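Local coordinates for uncharacterized protein (Bacteroides ovatus, PDB 3NQK), which is of unknown function and combines an N-terminal E-set-like domain of the DUF4973 family with a BT_3044-like C-terminal beta domain, at residues Glu74-Ser77 and Leu83-Thr86. Sequence-based numbering, arbitrary orientation.
Sequences ERFS and LWYT
The helix-to-strand connection that follows helix 65-76 in the DUF4973 domain brings the chain back against the helix's C-terminal end, where Phe76 and Ser77 meet Leu83, Trp84 and Tyr85 on the way to strand 86-87. Phe76 makes the largest share of the contact. Its CG stands anti to its own carbonyl carbon (chi1 -49°), which directs the ring toward the returning backbone and sets one face against Leu83. Over that face lie Leu83 CB, in a CH-pi contact 4.0 Å from the centroid of the Phe76 ring, and, on the same side, the carbonyl oxygen Leu83 O, displaced toward the ring rim. Lys124 NZ also hydrogen-bonds this carbonyl oxygen, so its polarity is met although an aromatic face lies against it. Arg75 CB covers the opposite face of the phenyl ring, which is thus held between an aliphatic carbon of its own helix and the loop. At the edge, Tyr85 CE2 comes to 3.7 Å from Phe76 CE2, the two ring planes being inclined at 59°. The Tyr85 side chain also touches Leu68 and Leu71 of the helix, and its hydroxyl is hydrogen-bonded to Asp24; Asn72 OD1 accepts a hydrogen bond from the Tyr85 backbone N, a further tie between helix and loop. At the root of the Phe76 side chain, Trp84 CD1 packs 4.0 Å from Phe76 CB. Ser77, the first residue to depart from helical backbone angles, has positive phi, and its hydroxyl is hydrogen-bonded to Tyr79 N just beyond. The direct polar link between the two segments runs from the indole to the Ser77 carbonyl: Trp84 NE1 donates to Ser77 O at 3.2 Å, nearly straight at 167°, with the acceptor lying in the indole plane.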
loop_
_atom_site.group_PDB
_atom_site.type_symbol
_atom_site.label_atom_id
_atom_site.label_comp_id
_atom_site.label_asym_id
_atom_site.label_seq_id
_atom_site.Cartn_x
_atom_site.Cartn_y
_atom_site.Cartn_z
ATOM N N GLU A 74 14.486 -16.532 -28.016
ATOM C CA GLU A 74 13.449 -17.517 -27.889
ATOM C C GLU A 74 12.091 -16.920 -28.236
ATOM O O GLU A 74 11.305 -17.529 -28.936
ATOM C CB GLU A 74 13.424 -18.080 -26.452
ATOM C CG GLU A 74 12.655 -19.391 -26.304
ATOM C CD GLU A 74 13.239 -20.519 -27.162
ATOM O OE1 GLU A 74 14.466 -20.491 -27.448
ATOM O OE2 GLU A 74 12.471 -21.430 -27.550
ATOM N N ARG A 75 11.838 -15.715 -27.782
ATOM C CA ARG A 75 10.529 -15.147 -27.938
ATOM C C ARG A 75 10.373 -14.449 -29.290
ATOM O O ARG A 75 9.363 -14.611 -29.953
ATOM C CB ARG A 75 10.215 -14.177 -26.782
ATOM C CG ARG A 75 8.722 -14.191 -26.326
ATOM C CD ARG A 75 7.724 -13.947 -27.526
ATOM N NE ARG A 75 6.336 -13.747 -27.081
ATOM N N PHE A 76 11.386 -13.704 -29.709
ATOM C CA PHE A 76 11.258 -12.878 -30.914
ATOM C C PHE A 76 12.089 -13.351 -32.102
ATOM O O PHE A 76 11.856 -12.907 -33.217
ATOM C CB PHE A 76 11.622 -11.449 -30.593
ATOM C CG PHE A 76 10.941 -10.917 -29.386
ATOM C CD1 PHE A 76 9.560 -10.759 -29.366
ATOM C CD2 PHE A 76 11.676 -10.545 -28.261
ATOM C CE1 PHE A 76 8.916 -10.253 -28.239
ATOM C CE2 PHE A 76 11.038 -10.030 -27.126
ATOM C CZ PHE A 76 9.662 -9.879 -27.120
ATOM N N SER A 77 13.068 -14.227 -31.854
ATOM C CA SER A 77 13.996 -14.730 -32.916
ATOM C C SER A 77 15.058 -13.707 -33.235
ATOM O O SER A 77 14.908 -12.543 -32.931
ATOM C CB SER A 77 13.248 -15.094 -34.217
ATOM O OG SER A 77 13.243 -13.996 -35.144
ATOM N N LEU A 83 11.840 -5.931 -31.724
ATOM C CA LEU A 83 10.956 -6.331 -30.622
ATOM C C LEU A 83 11.735 -6.749 -29.360
ATOM O O LEU A 83 11.134 -7.107 -28.357
ATOM C CB LEU A 83 10.072 -7.497 -31.042
ATOM C CG LEU A 83 9.163 -7.342 -32.256
ATOM C CD1 LEU A 83 8.391 -8.659 -32.496
ATOM C CD2 LEU A 83 8.207 -6.185 -32.081
ATOM N N TRP A 84 13.059 -6.721 -29.426
ATOM C CA TRP A 84 13.897 -7.214 -28.320
ATOM C C TRP A 84 13.844 -6.341 -27.088
ATOM O O TRP A 84 13.683 -5.128 -27.169
ATOM C CB TRP A 84 15.358 -7.299 -28.759
ATOM C CG TRP A 84 15.711 -8.506 -29.497
ATOM C CD1 TRP A 84 14.914 -9.209 -30.347
ATOM C CD2 TRP A 84 17.000 -9.094 -29.577
ATOM N NE1 TRP A 84 15.612 -10.238 -30.900
ATOM C CE2 TRP A 84 16.903 -10.189 -30.454
ATOM C CE3 TRP A 84 18.235 -8.821 -28.965
ATOM C CZ2 TRP A 84 17.986 -11.025 -30.733
ATOM C CZ3 TRP A 84 19.313 -9.656 -29.235
ATOM C CH2 TRP A 84 19.181 -10.746 -30.108
ATOM N N TYR A 85 14.043 -6.966 -25.946
ATOM C CA TYR A 85 14.228 -6.249 -24.718
ATOM C C TYR A 85 15.670 -5.739 -24.671
ATOM O O TYR A 85 16.563 -6.335 -25.265
ATOM C CB TYR A 85 13.963 -7.158 -23.539
ATOM C CG TYR A 85 12.541 -7.612 -23.431
ATOM C CD1 TYR A 85 11.544 -6.729 -23.082
ATOM C CD2 TYR A 85 12.197 -8.942 -23.632
ATOM C CE1 TYR A 85 10.227 -7.140 -22.963
ATOM C CE2 TYR A 85 10.881 -9.368 -23.503
ATOM C CZ TYR A 85 9.903 -8.456 -23.166
ATOM O OH TYR A 85 8.597 -8.861 -23.024
ATOM N N THR A 86 15.889 -4.638 -23.979
ATOM C CA THR A 86 17.205 -4.074 -23.890
ATOM C C THR A 86 17.640 -3.970 -22.442
ATOM O O THR A 86 16.902 -3.500 -21.605
ATOM C CB THR A 86 17.238 -2.727 -24.525
ATOM O OG1 THR A 86 16.829 -2.847 -25.891
ATOM C CG2 THR A 86 18.658 -2.128 -24.456
#